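Local coordinates for Alpha/beta hydrolase family protein (Bacillus anthracis, PDB 3OOS), which is probably a hydrolase of the alpha/beta-hydrolase fold, likely with a serine nucleophile, acting on a substrate not yet identified, at residues 15-19 / 52-58; 220-226 / 247-253; 227-233 / 254-260. One frame throughout, in Å; residues are numbered along the deposited sequence. Where two conformers were deposited one is given.

Interaction 1: 15-19 / 52-58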
loop_
_atom_site.group_PDB
_atom_site.type_symbol
_atom_site.label_atom_id
_atom_site.label_comp_id
_atom_site.label_asym_id
_atom_site.label_seq_id
_atom_site.Cartn_x
_atom_site.Cartn_y
_atom_site.Cartn_z
ATOM N N PHE A 15 -4.859 17.646 -5.948
ATOM C CA PHE A 15 -4.960 16.386 -5.222
ATOM C C PHE A 15 -5.690 16.553 -3.905
ATOM O O PHE A 15 -5.483 17.533 -3.184
ATOM C CB PHE A 15 -3.566 15.795 -4.961
ATOM C CG PHE A 15 -2.805 15.458 -6.215
ATOM C CD1 PHE A 15 -2.884 14.186 -6.773
ATOM C CD2 PHE A 15 -2.017 16.420 -6.846
ATOM C CE1 PHE A 15 -2.185 13.874 -7.940
ATOM C CE2 PHE A 15 -1.317 16.119 -8.013
ATOM C CZ PHE A 15 -1.403 14.845 -8.561
ATOM N N GLU A 16 -6.540 15.578 -3.607
ATOM C CA GLU A 16 -7.188 15.455 -2.317
ATOM C C GLU A 16 -6.323 14.582 -1.410
ATOM O O GLU A 16 -5.802 13.548 -1.840
ATOM C CB GLU A 16 -8.562 14.810 -2.499
ATOM C CG GLU A 16 -9.377 14.687 -1.218
ATOM C CD GLU A 16 -10.717 14.023 -1.459
ATOM O OE1 GLU A 16 -10.746 12.943 -2.092
ATOM O OE2 GLU A 16 -11.741 14.582 -1.015
ATOM N N TYR A 17 -6.156 15.005 -0.162
ATOM C CA TYR A 17 -5.474 14.173 0.832
ATOM C C TYR A 17 -6.037 14.444 2.219
ATOM O O TYR A 17 -6.672 15.476 2.461
ATOM C CB TYR A 17 -3.950 14.393 0.816
ATOM C CG TYR A 17 -3.541 15.745 1.354
ATOM C CD1 TYR A 17 -3.267 15.929 2.717
ATOM C CD2 TYR A 17 -3.448 16.845 0.509
ATOM C CE1 TYR A 17 -2.912 17.182 3.212
ATOM C CE2 TYR A 17 -3.094 18.093 0.995
ATOM C CZ TYR A 17 -2.825 18.255 2.340
ATOM O OH TYR A 17 -2.486 19.499 2.810
ATOM N N PHE A 18 -5.778 13.517 3.130
ATOM C CA PHE A 18 -6.299 13.613 4.481
ATOM C C PHE A 18 -5.146 13.681 5.461
ATOM O O PHE A 18 -4.165 12.948 5.321
ATOM C CB PHE A 18 -7.245 12.435 4.754
ATOM C CG PHE A 18 -8.328 12.308 3.719
ATOM C CD1 PHE A 18 -9.531 12.994 3.869
ATOM C CD2 PHE A 18 -8.119 11.560 2.561
ATOM C CE1 PHE A 18 -10.527 12.916 2.894
ATOM C CE2 PHE A 18 -9.107 11.473 1.576
ATOM C CZ PHE A 18 -10.313 12.156 1.744
ATOM N N LEU A 19 -5.260 14.586 6.431
ATOM C CA LEU A 19 -4.219 14.773 7.438
ATOM C C LEU A 19 -4.692 14.351 8.822
ATOM O O LEU A 19 -5.796 14.698 9.247
ATOM C CB LEU A 19 -3.757 16.236 7.482
ATOM C CG LEU A 19 -2.697 16.568 8.547
ATOM C CD1 LEU A 19 -1.349 15.924 8.214
ATOM C CD2 LEU A 19 -2.538 18.068 8.713
ATOM N N VAL A 52 0.454 12.354 9.373
ATOM C CA VAL A 52 0.199 11.459 8.241
ATOM C C VAL A 52 -0.605 12.128 7.136
ATOM O O VAL A 52 -1.702 12.632 7.375
ATOM C CB VAL A 52 -0.487 10.145 8.700
ATOM C CG1 VAL A 52 -0.719 9.207 7.514
ATOM C CG2 VAL A 52 0.359 9.455 9.765
ATOM N N TYR A 53 -0.029 12.126 5.935
ATOM C CA TYR A 53 -0.669 12.639 4.730
ATOM C C TYR A 53 -1.156 11.457 3.905
ATOM O O TYR A 53 -0.371 10.803 3.210
ATOM C CB TYR A 53 0.321 13.498 3.925
ATOM C CG TYR A 53 0.716 14.769 4.642
ATOM C CD1 TYR A 53 1.713 14.762 5.624
ATOM C CD2 TYR A 53 0.086 15.975 4.352
ATOM C CE1 TYR A 53 2.070 15.931 6.294
ATOM C CE2 TYR A 53 0.432 17.144 5.017
ATOM C CZ TYR A 53 1.425 17.117 5.984
ATOM O OH TYR A 53 1.769 18.273 6.644
ATOM N N LEU A 54 -2.452 11.178 4.016
ATOM C CA LEU A 54 -3.089 10.070 3.308
ATOM C C LEU A 54 -3.602 10.581 1.965
ATOM O O LEU A 54 -4.612 11.282 1.907
ATOM C CB LEU A 54 -4.229 9.489 4.155
ATOM C CG LEU A 54 -5.026 8.300 3.606
ATOM C CD1 LEU A 54 -4.143 7.068 3.444
ATOM C CD2 LEU A 54 -6.211 8.000 4.522
ATOM N N VAL A 55 -2.891 10.230 0.895
ATOM C CA VAL A 55 -3.093 10.849 -0.418
ATOM C C VAL A 55 -4.011 10.060 -1.354
ATOM O O VAL A 55 -3.873 8.844 -1.511
ATOM C CB VAL A 55 -1.732 11.103 -1.122
ATOM C CG1 VAL A 55 -1.924 11.762 -2.494
ATOM C CG2 VAL A 55 -0.830 11.957 -0.242
ATOM N N ASN A 56 -4.952 10.777 -1.966
ATOM C CA ASN A 56 -5.689 10.274 -3.121
ATOM C C ASN A 56 -4.924 10.604 -4.402
ATOM O O ASN A 56 -4.724 11.777 -4.737
ATOM C CB ASN A 56 -7.115 10.855 -3.163
ATOM C CG ASN A 56 -8.123 10.017 -2.381
ATOM O OD1 ASN A 56 -9.169 10.519 -1.948
ATOM N ND2 ASN A 56 -7.821 8.741 -2.209
ATOM N N LEU A 57 -4.476 9.566 -5.103
ATOM C CA LEU A 57 -3.688 9.745 -6.321
ATOM C C LEU A 57 -4.566 10.189 -7.491
ATOM O O LEU A 57 -5.783 10.320 -7.347
ATOM C CB LEU A 57 -2.938 8.456 -6.667
ATOM C CG LEU A 57 -1.909 7.987 -5.635
ATOM C CD1 LEU A 57 -1.322 6.650 -6.050
ATOM C CD2 LEU A 57 -0.816 9.032 -5.433
ATOM N N LYS A 58 -3.937 10.448 -8.637
ATOM C CA LYS A 58 -4.664 10.751 -9.870
ATOM C C LYS A 58 -5.719 9.669 -10.095
ATOM O O LYS A 58 -5.425 8.477 -9.989
ATOM C CB LYS A 58 -3.684 10.810 -11.048
ATOM C CG LYS A 58 -4.199 11.485 -12.325
ATOM C CD LYS A 58 -4.217 13.024 -12.225
ATOM C CE LYS A 58 -2.828 13.647 -12.123
ATOM N NZ LYS A 58 -2.067 13.572 -13.399
#

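Interaction 2: 220-226 / 247-253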
loop_
_atom_site.group_PDB
_atom_site.type_symbol
_atom_site.label_atom_id
_atom_site.label_comp_id
_atom_site.label_asym_id
_atom_site.label_seq_id
_atom_site.Cartn_x
_atom_site.Cartn_y
_atom_site.Cartn_z
ATOM N N VAL A 220 19.741 1.781 -2.508
ATOM C CA VAL A 220 18.842 2.522 -1.622
ATOM C C VAL A 220 19.499 2.609 -0.240
ATOM O O VAL A 220 19.747 1.585 0.406
ATOM C CB VAL A 220 17.443 1.851 -1.547
ATOM C CG1 VAL A 220 16.580 2.474 -0.442
ATOM C CG2 VAL A 220 16.737 1.947 -2.904
ATOM N N LYS A 221 19.781 3.834 0.203
ATOM C CA LYS A 221 20.619 4.059 1.385
ATOM C C LYS A 221 19.849 4.579 2.602
ATOM O O LYS A 221 20.409 4.694 3.697
ATOM C CB LYS A 221 21.782 5.010 1.046
ATOM C CG LYS A 221 22.622 4.622 -0.189
ATOM C CD LYS A 221 23.078 3.153 -0.202
ATOM C CE LYS A 221 24.064 2.811 0.915
ATOM N NZ LYS A 221 25.360 3.545 0.812
ATOM N N ILE A 222 18.564 4.861 2.410
ATOM C CA ILE A 222 17.712 5.409 3.465
ATOM C C ILE A 222 17.227 4.325 4.432
ATOM O O ILE A 222 17.172 3.146 4.063
ATOM C CB ILE A 222 16.487 6.168 2.879
ATOM C CG1 ILE A 222 15.550 5.209 2.139
ATOM C CG2 ILE A 222 16.941 7.306 1.968
ATOM C CD1 ILE A 222 14.331 5.882 1.543
ATOM N N PRO A 223 16.877 4.716 5.684
ATOM C CA PRO A 223 16.291 3.734 6.598
ATOM C C PRO A 223 15.053 3.100 5.975
ATOM O O PRO A 223 14.188 3.804 5.449
ATOM C CB PRO A 223 15.906 4.577 7.815
ATOM C CG PRO A 223 16.882 5.693 7.808
ATOM C CD PRO A 223 17.091 6.014 6.356
ATOM N N SER A 224 14.998 1.775 6.012
ATOM C CA SER A 224 13.927 1.033 5.368
ATOM C C SER A 224 13.365 0.008 6.334
ATOM O O SER A 224 14.069 -0.906 6.764
ATOM C CB SER A 224 14.449 0.361 4.098
ATOM O OG SER A 224 14.950 1.344 3.209
ATOM N N PHE A 225 12.095 0.177 6.686
ATOM C CA PHE A 225 11.461 -0.678 7.677
ATOM C C PHE A 225 10.488 -1.618 6.983
ATOM O O PHE A 225 9.386 -1.222 6.600
ATOM C CB PHE A 225 10.785 0.175 8.761
ATOM C CG PHE A 225 11.732 1.116 9.462
ATOM C CD1 PHE A 225 12.459 0.695 10.572
ATOM C CD2 PHE A 225 11.905 2.420 9.005
ATOM C CE1 PHE A 225 13.348 1.563 11.218
ATOM C CE2 PHE A 225 12.786 3.295 9.645
ATOM C CZ PHE A 225 13.509 2.865 10.752
ATOM N N ILE A 226 10.933 -2.858 6.801
ATOM C CA ILE A 226 10.181 -3.867 6.058
ATOM C C ILE A 226 9.420 -4.742 7.047
ATOM O O ILE A 226 9.944 -5.088 8.097
ATOM C CB ILE A 226 11.129 -4.759 5.192
ATOM C CG1 ILE A 226 12.243 -3.932 4.517
ATOM C CG2 ILE A 226 10.343 -5.596 4.181
ATOM C CD1 ILE A 226 11.766 -2.742 3.663
ATOM N N ILE A 247 18.273 -4.198 0.486
ATOM C CA ILE A 247 18.476 -2.823 0.940
ATOM C C ILE A 247 19.506 -2.810 2.078
ATOM O O ILE A 247 19.294 -3.455 3.104
ATOM C CB ILE A 247 17.147 -2.180 1.399
ATOM C CG1 ILE A 247 16.151 -2.122 0.232
ATOM C CG2 ILE A 247 17.394 -0.782 1.966
ATOM C CD1 ILE A 247 14.748 -1.692 0.636
ATOM N N PRO A 248 20.626 -2.081 1.893
ATOM C CA PRO A 248 21.723 -2.103 2.870
ATOM C C PRO A 248 21.329 -1.748 4.308
ATOM O O PRO A 248 21.815 -2.388 5.241
ATOM C CB PRO A 248 22.711 -1.068 2.318
ATOM C CG PRO A 248 22.447 -1.028 0.867
ATOM C CD PRO A 248 20.981 -1.313 0.685
ATOM N N ASN A 249 20.462 -0.751 4.486
ATOM C CA ASN A 249 20.111 -0.278 5.830
ATOM C C ASN A 249 18.688 -0.645 6.261
ATOM O O ASN A 249 18.017 0.129 6.955
ATOM C CB ASN A 249 20.340 1.236 5.945
ATOM C CG ASN A 249 21.764 1.646 5.593
ATOM O OD1 ASN A 249 21.986 2.445 4.680
ATOM N ND2 ASN A 249 22.732 1.100 6.314
ATOM N N ALA A 250 18.232 -1.830 5.858
ATOM C CA ALA A 250 16.866 -2.270 6.160
ATOM C C ALA A 250 16.765 -3.117 7.419
ATOM O O ALA A 250 17.705 -3.824 7.780
ATOM C CB ALA A 250 16.276 -3.031 4.976
ATOM N N THR A 251 15.611 -3.035 8.079
ATOM C CA THR A 251 15.237 -3.990 9.117
ATOM C C THR A 251 14.014 -4.777 8.652
ATOM O O THR A 251 13.270 -4.327 7.775
ATOM C CB THR A 251 14.922 -3.315 10.474
ATOM O OG1 THR A 251 13.757 -2.490 10.348
ATOM C CG2 THR A 251 16.108 -2.483 10.975
ATOM N N LEU A 252 13.815 -5.950 9.245
ATOM C CA LEU A 252 12.684 -6.809 8.914
ATOM C C LEU A 252 11.922 -7.192 10.173
ATOM O O LEU A 252 12.515 -7.660 11.148
ATOM C CB LEU A 252 13.162 -8.066 8.180
ATOM C CG LEU A 252 12.107 -9.113 7.795
ATOM C CD1 LEU A 252 11.068 -8.566 6.806
ATOM C CD2 LEU A 252 12.787 -10.353 7.238
ATOM N N THR A 253 10.607 -6.984 10.144
ATOM C CA THR A 253 9.745 -7.306 11.280
ATOM C C THR A 253 8.703 -8.328 10.853
ATOM O O THR A 253 7.937 -8.095 9.915
ATOM C CB THR A 253 9.057 -6.045 11.847
ATOM O OG1 THR A 253 10.053 -5.083 12.211
ATOM C CG2 THR A 253 8.217 -6.387 13.079
HETATM O O HOH W 1 19.315 1.556 3.037
HETATM O O HOH W 2 16.279 0.734 8.787
HETATM O O HOH W 3 11.194 -3.615 10.204
#

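Interaction 3: 227-233 / 254-260. With SO4 (sulfate ion), chain B.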
loop_
_atom_site.group_PDB
_atom_site.type_symbol
_atom_site.label_atom_id
_atom_site.label_comp_id
_atom_site.label_asym_id
_atom_site.label_seq_id
_atom_site.Cartn_x
_atom_site.Cartn_y
_atom_site.Cartn_z
ATOM N N TYR A 227 8.178 -5.089 6.723
ATOM C CA TYR A 227 7.407 -5.996 7.577
ATOM C C TYR A 227 6.486 -6.858 6.722
ATOM O O TYR A 227 6.185 -6.513 5.577
ATOM C CB TYR A 227 6.599 -5.226 8.645
ATOM C CG TYR A 227 5.373 -4.534 8.084
ATOM C CD1 TYR A 227 4.170 -5.227 7.926
ATOM C CD2 TYR A 227 5.421 -3.195 7.694
ATOM C CE1 TYR A 227 3.049 -4.607 7.394
ATOM C CE2 TYR A 227 4.299 -2.561 7.168
ATOM C CZ TYR A 227 3.119 -3.276 7.019
ATOM O OH TYR A 227 2.007 -2.667 6.484
ATOM N N CYS A 228 6.030 -7.968 7.292
ATOM C CA CYS A 228 5.110 -8.863 6.603
ATOM C C CYS A 228 4.484 -9.825 7.594
ATOM O O CYS A 228 5.126 -10.233 8.566
ATOM C CB CYS A 228 5.851 -9.659 5.524
ATOM S SG CYS A 228 4.792 -10.522 4.337
ATOM N N GLY A 229 3.228 -10.178 7.341
ATOM C CA GLY A 229 2.582 -11.271 8.064
ATOM C C GLY A 229 3.177 -12.594 7.622
ATOM O O GLY A 229 3.373 -12.826 6.424
ATOM N N LYS A 230 3.465 -13.455 8.595
ATOM C CA LYS A 230 4.030 -14.778 8.329
ATOM C C LYS A 230 3.182 -15.555 7.323
ATOM O O LYS A 230 3.716 -16.263 6.457
ATOM C CB LYS A 230 4.152 -15.568 9.636
ATOM C CG LYS A 230 4.667 -16.993 9.475
ATOM C CD LYS A 230 4.612 -17.751 10.788
ATOM C CE LYS A 230 5.251 -19.116 10.651
ATOM N NZ LYS A 230 5.483 -19.753 11.974
ATOM N N HIS A 231 1.865 -15.407 7.434
ATOM C CA HIS A 231 0.925 -16.200 6.649
ATOM C C HIS A 231 0.348 -15.491 5.422
ATOM O O HIS A 231 -0.638 -15.955 4.846
ATOM C CB HIS A 231 -0.209 -16.693 7.553
ATOM C CG HIS A 231 0.264 -17.376 8.798
ATOM N ND1 HIS A 231 0.756 -18.663 8.799
ATOM C CD2 HIS A 231 0.319 -16.950 10.083
ATOM C CE1 HIS A 231 1.094 -19.002 10.031
ATOM N NE2 HIS A 231 0.837 -17.980 10.829
ATOM N N ASP A 232 0.964 -14.380 5.020
ATOM C CA ASP A 232 0.513 -13.634 3.842
ATOM C C ASP A 232 0.530 -14.531 2.599
ATOM O O ASP A 232 1.542 -15.165 2.300
ATOM C CB ASP A 232 1.397 -12.398 3.626
ATOM C CG ASP A 232 0.700 -11.298 2.836
ATOM O OD1 ASP A 232 -0.271 -11.579 2.097
ATOM O OD2 ASP A 232 1.143 -10.137 2.948
ATOM N N VAL A 233 -0.601 -14.595 1.900
ATOM C CA VAL A 233 -0.721 -15.424 0.692
ATOM C C VAL A 233 -0.719 -14.612 -0.606
ATOM O O VAL A 233 -0.916 -15.169 -1.687
ATOM C CB VAL A 233 -1.962 -16.373 0.738
ATOM C CG1 VAL A 233 -1.842 -17.350 1.896
ATOM C CG2 VAL A 233 -3.263 -15.584 0.822
ATOM N N LYS A 254 8.688 -9.463 11.546
ATOM C CA LYS A 254 7.779 -10.555 11.228
ATOM C C LYS A 254 6.556 -10.509 12.129
ATOM O O LYS A 254 6.676 -10.404 13.351
ATOM C CB LYS A 254 8.496 -11.893 11.392
ATOM C CG LYS A 254 7.726 -13.089 10.869
ATOM C CD LYS A 254 8.587 -14.336 10.935
ATOM C CE LYS A 254 8.099 -15.386 9.961
ATOM N NZ LYS A 254 8.979 -16.587 9.969
ATOM N N PHE A 255 5.380 -10.583 11.520
ATOM C CA PHE A 255 4.139 -10.643 12.272
ATOM C C PHE A 255 3.626 -12.082 12.244
ATOM O O PHE A 255 3.053 -12.548 11.258
ATOM C CB PHE A 255 3.137 -9.614 11.739
ATOM C CG PHE A 255 3.478 -8.197 12.120
ATOM C CD1 PHE A 255 2.962 -7.633 13.284
ATOM C CD2 PHE A 255 4.337 -7.433 11.330
ATOM C CE1 PHE A 255 3.284 -6.323 13.649
ATOM C CE2 PHE A 255 4.665 -6.125 11.689
ATOM C CZ PHE A 255 4.135 -5.569 12.850
ATOM N N GLU A 256 3.879 -12.782 13.347
ATOM C CA GLU A 256 3.714 -14.234 13.429
ATOM C C GLU A 256 2.258 -14.691 13.381
ATOM O O GLU A 256 1.973 -15.812 12.958
ATOM C CB GLU A 256 4.372 -14.770 14.709
ATOM C CG GLU A 256 5.791 -14.257 14.984
ATOM C CD GLU A 256 6.872 -14.986 14.200
ATOM O OE1 GLU A 256 6.561 -15.984 13.515
ATOM O OE2 GLU A 256 8.047 -14.559 14.280
ATOM N N GLU A 257 1.346 -13.822 13.815
ATOM C CA GLU A 257 -0.074 -14.172 13.875
ATOM C C GLU A 257 -0.902 -13.365 12.883
ATOM O O GLU A 257 -2.075 -13.059 13.124
ATOM C CB GLU A 257 -0.612 -13.998 15.297
ATOM C CG GLU A 257 -0.408 -15.208 16.186
ATOM C CD GLU A 257 -1.136 -15.070 17.503
ATOM O OE1 GLU A 257 -2.192 -15.718 17.670
ATOM O OE2 GLU A 257 -0.667 -14.296 18.362
ATOM N N SER A 258 -0.288 -13.039 11.749
ATOM C CA SER A 258 -0.942 -12.232 10.727
ATOM C C SER A 258 -0.859 -12.871 9.355
ATOM O O SER A 258 0.115 -13.562 9.031
ATOM C CB SER A 258 -0.309 -10.833 10.655
ATOM O OG SER A 258 -0.489 -10.109 11.859
ATOM N N ASN A 259 -1.907 -12.639 8.573
ATOM C CA ASN A 259 -1.908 -12.969 7.161
ATOM C C ASN A 259 -1.497 -11.724 6.372
ATOM O O ASN A 259 -0.307 -11.407 6.288
ATOM C CB ASN A 259 -3.287 -13.494 6.747
ATOM C CG ASN A 259 -3.314 -14.033 5.331
ATOM O OD1 ASN A 259 -2.800 -13.408 4.404
ATOM N ND2 ASN A 259 -3.931 -15.194 5.155
ATOM N N HIS A 260 -2.472 -10.992 5.837
ATOM C CA HIS A 260 -2.191 -9.841 4.980
ATOM C C HIS A 260 -2.283 -8.477 5.669
ATOM O O HIS A 260 -1.840 -7.473 5.103
ATOM C CB HIS A 260 -3.142 -9.870 3.771
ATOM C CG HIS A 260 -2.788 -8.898 2.688
ATOM N ND1 HIS A 260 -1.682 -9.050 1.882
ATOM C CD2 HIS A 260 -3.406 -7.767 2.269
ATOM C CE1 HIS A 260 -1.628 -8.052 1.017
ATOM N NE2 HIS A 260 -2.662 -7.259 1.231
HETATM S S SO4 B . -3.430 -4.961 -2.515
HETATM O O1 SO4 B . -4.027 -5.388 -3.776
HETATM O O2 SO4 B . -3.069 -6.135 -1.732
HETATM O O3 SO4 B . -2.254 -4.145 -2.793
HETATM O O4 SO4 B . -4.405 -4.162 -1.774
HETATM O O HOH W 4 1.487 -8.934 5.370
HETATM O O HOH W 5 8.180 -17.748 12.372
HETATM O O HOH W 6 5.325 -18.184 14.463
HETATM O O HOH W 7 1.267 -18.608 13.578
#

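Interaction 1: 15-19 / 52-58
Phe-18 and Leu-54 face each other as an antiparallel hydrogen-bonded pair, and each amide serves the other's carbonyl: Phe-18 N gives to Leu-54 O at 2.8 Å and Leu-54 N to Phe-18 O at 2.8 Å. Further along, Asn-56 N donates to Glu-16 O over 2.9 Å, while Glu-16 N is hydrogen-bonded to Ser-63 OG. This is the antiparallel neighbour pairing of strands 13-20 and 51-55 on the N-terminal side of the alpha/beta-hydrolase sheet, where the remaining edge of 13-20 bonds to strand 4-10. Tyr-17, Leu-19, Tyr-53 and Val-55 share one face. Leu-19 CD1 sits over the centre of the Tyr-53 ring, 3.8 Å from its centroid, while Tyr-17 CE1 meets the edge of that ring at Tyr-53 CD2, 3.4 Å away. The buried carboxylate of Glu-16, with CG opposite the backbone N and the chain straight beyond it (chi2 -179°), has its OE2 hydrogen-bonded to Asn-62 ND2. Phe-15 brings its ring edge to Asn-56 O, CD1 at 3.7 Å, and that carbonyl takes its hydrogen bond from Ser-63. Lys-58 NZ forms a salt bridge with Glu-71.

Interaction 2: 220-226 / 247-253
Ile-247 pushes its side chain toward segment 220-226 and fits between Val-220 and Ser-224. Ile-247 CG2 lies 4.1 Å from Val-220 CG1 and 3.5 Å from Ser-224 OG, while its CD1 runs on beside Ser-224 CB. The serine hydroxyl, although pressed against these methyls, is satisfied by donating to Ile-222 O from above the carbonyl plane. Beyond it the methyl of Ala-250 is met by Ile-226, whose CG1 lies 4.2 Å from Ala-250 CB and whose CG2 meets Leu-252 CD1 at 4.0 Å. With Leu-252 CG opposite the backbone N (chi1 178°), the second torsion brings CD1 nearer to Ile-226. Strands 224-229 and 250-255 are the parallel pair of a beta-alpha-beta crossover through helix 237-246, at the C-terminal edge of the alpha/beta-hydrolase sheet; that helix packs on Ile-226 and Leu-252. The other face carries Phe-225 and Thr-251 side by side, with Thr-251 OG1 3.4 Å from Phe-225 CD1, and helix 267-276 reaches this phenyl group through Phe-273. Before the strands pair, Pro-248 CD nestles against Val-220 O at 3.2 Å, and a water accepts from Asn-249 N and lies within hydrogen-bonding distance of Val-220 O and Ile-222 O, with more acceptors around it than protons to give. A second water links Ser-224 N to Asn-249 O, just ahead of the direct bond from Thr-251 N to Ser-224 O, 2.9 Å.

Interaction 3: 227-233 / 254-260
Asp-232 OD1 receives the ND1 hydrogen of His-260 at 2.9 Å, N-H...O angle 161°. The oxygen lies in the ring plane and is met on its syn side, somewhat out of the carboxylate plane; carboxylate and ring planes stand 76° apart. At the far side of the ring His-260 NE2 makes a weak bond to O2 of a sulfate, 3.2 Å, an ion probably from the crystallisation liquor and also hydrogen-bonded to Ser-99 OG. Asp-232 OD1 also accepts from Gln-234 N, while a water joins OD2 to Gly-229 N and Asn-259 O. The loops holding Asp-232 and His-260 follow strands 224-229 and 250-255, where alpha/beta hydrolases carry their acid and histidine; with Ser-99 of the GxSxG elbow they are consistent with a catalytic triad. The turns 229-232 and 255-258 are tied to each other: Lys-230 N donates to Phe-255 O at 2.8 Å, and His-231 N to Ser-258 O at 3.0 Å. Deeper, Phe-255 N bonds to Cys-228 O, and Tyr-227 CB abuts the Phe-255 ring edge at CE2, 3.7 Å. Tyr-227 OH is hydrogen-bonded to His-98 ND1. Outside, a water connects Lys-254 NZ to Glu-256 OE1.

In the fold
Interactions 2 and 3 are successive lengths of the same parallel strand pair, 224-229 with 250-255, and meet where the backbones of Thr-253 and Cys-228 approach. Interaction 1 belongs to the same sheet but to its antiparallel part, with centres about 25 Å from interaction 2 and 27 Å from interaction 3, across the centre of the chain from the latter. It is the most buried of the three, and its charged side chains, Glu-16 and Lys-58, find partners in the protein. The two others are only partly buried and draw waters between their segments: interaction 2 mixes branched aliphatic packing with a wetted entrance, whereas interaction 3, at the C-terminal strand ends, turns to charged and imidazole chemistry beside the presumed active site.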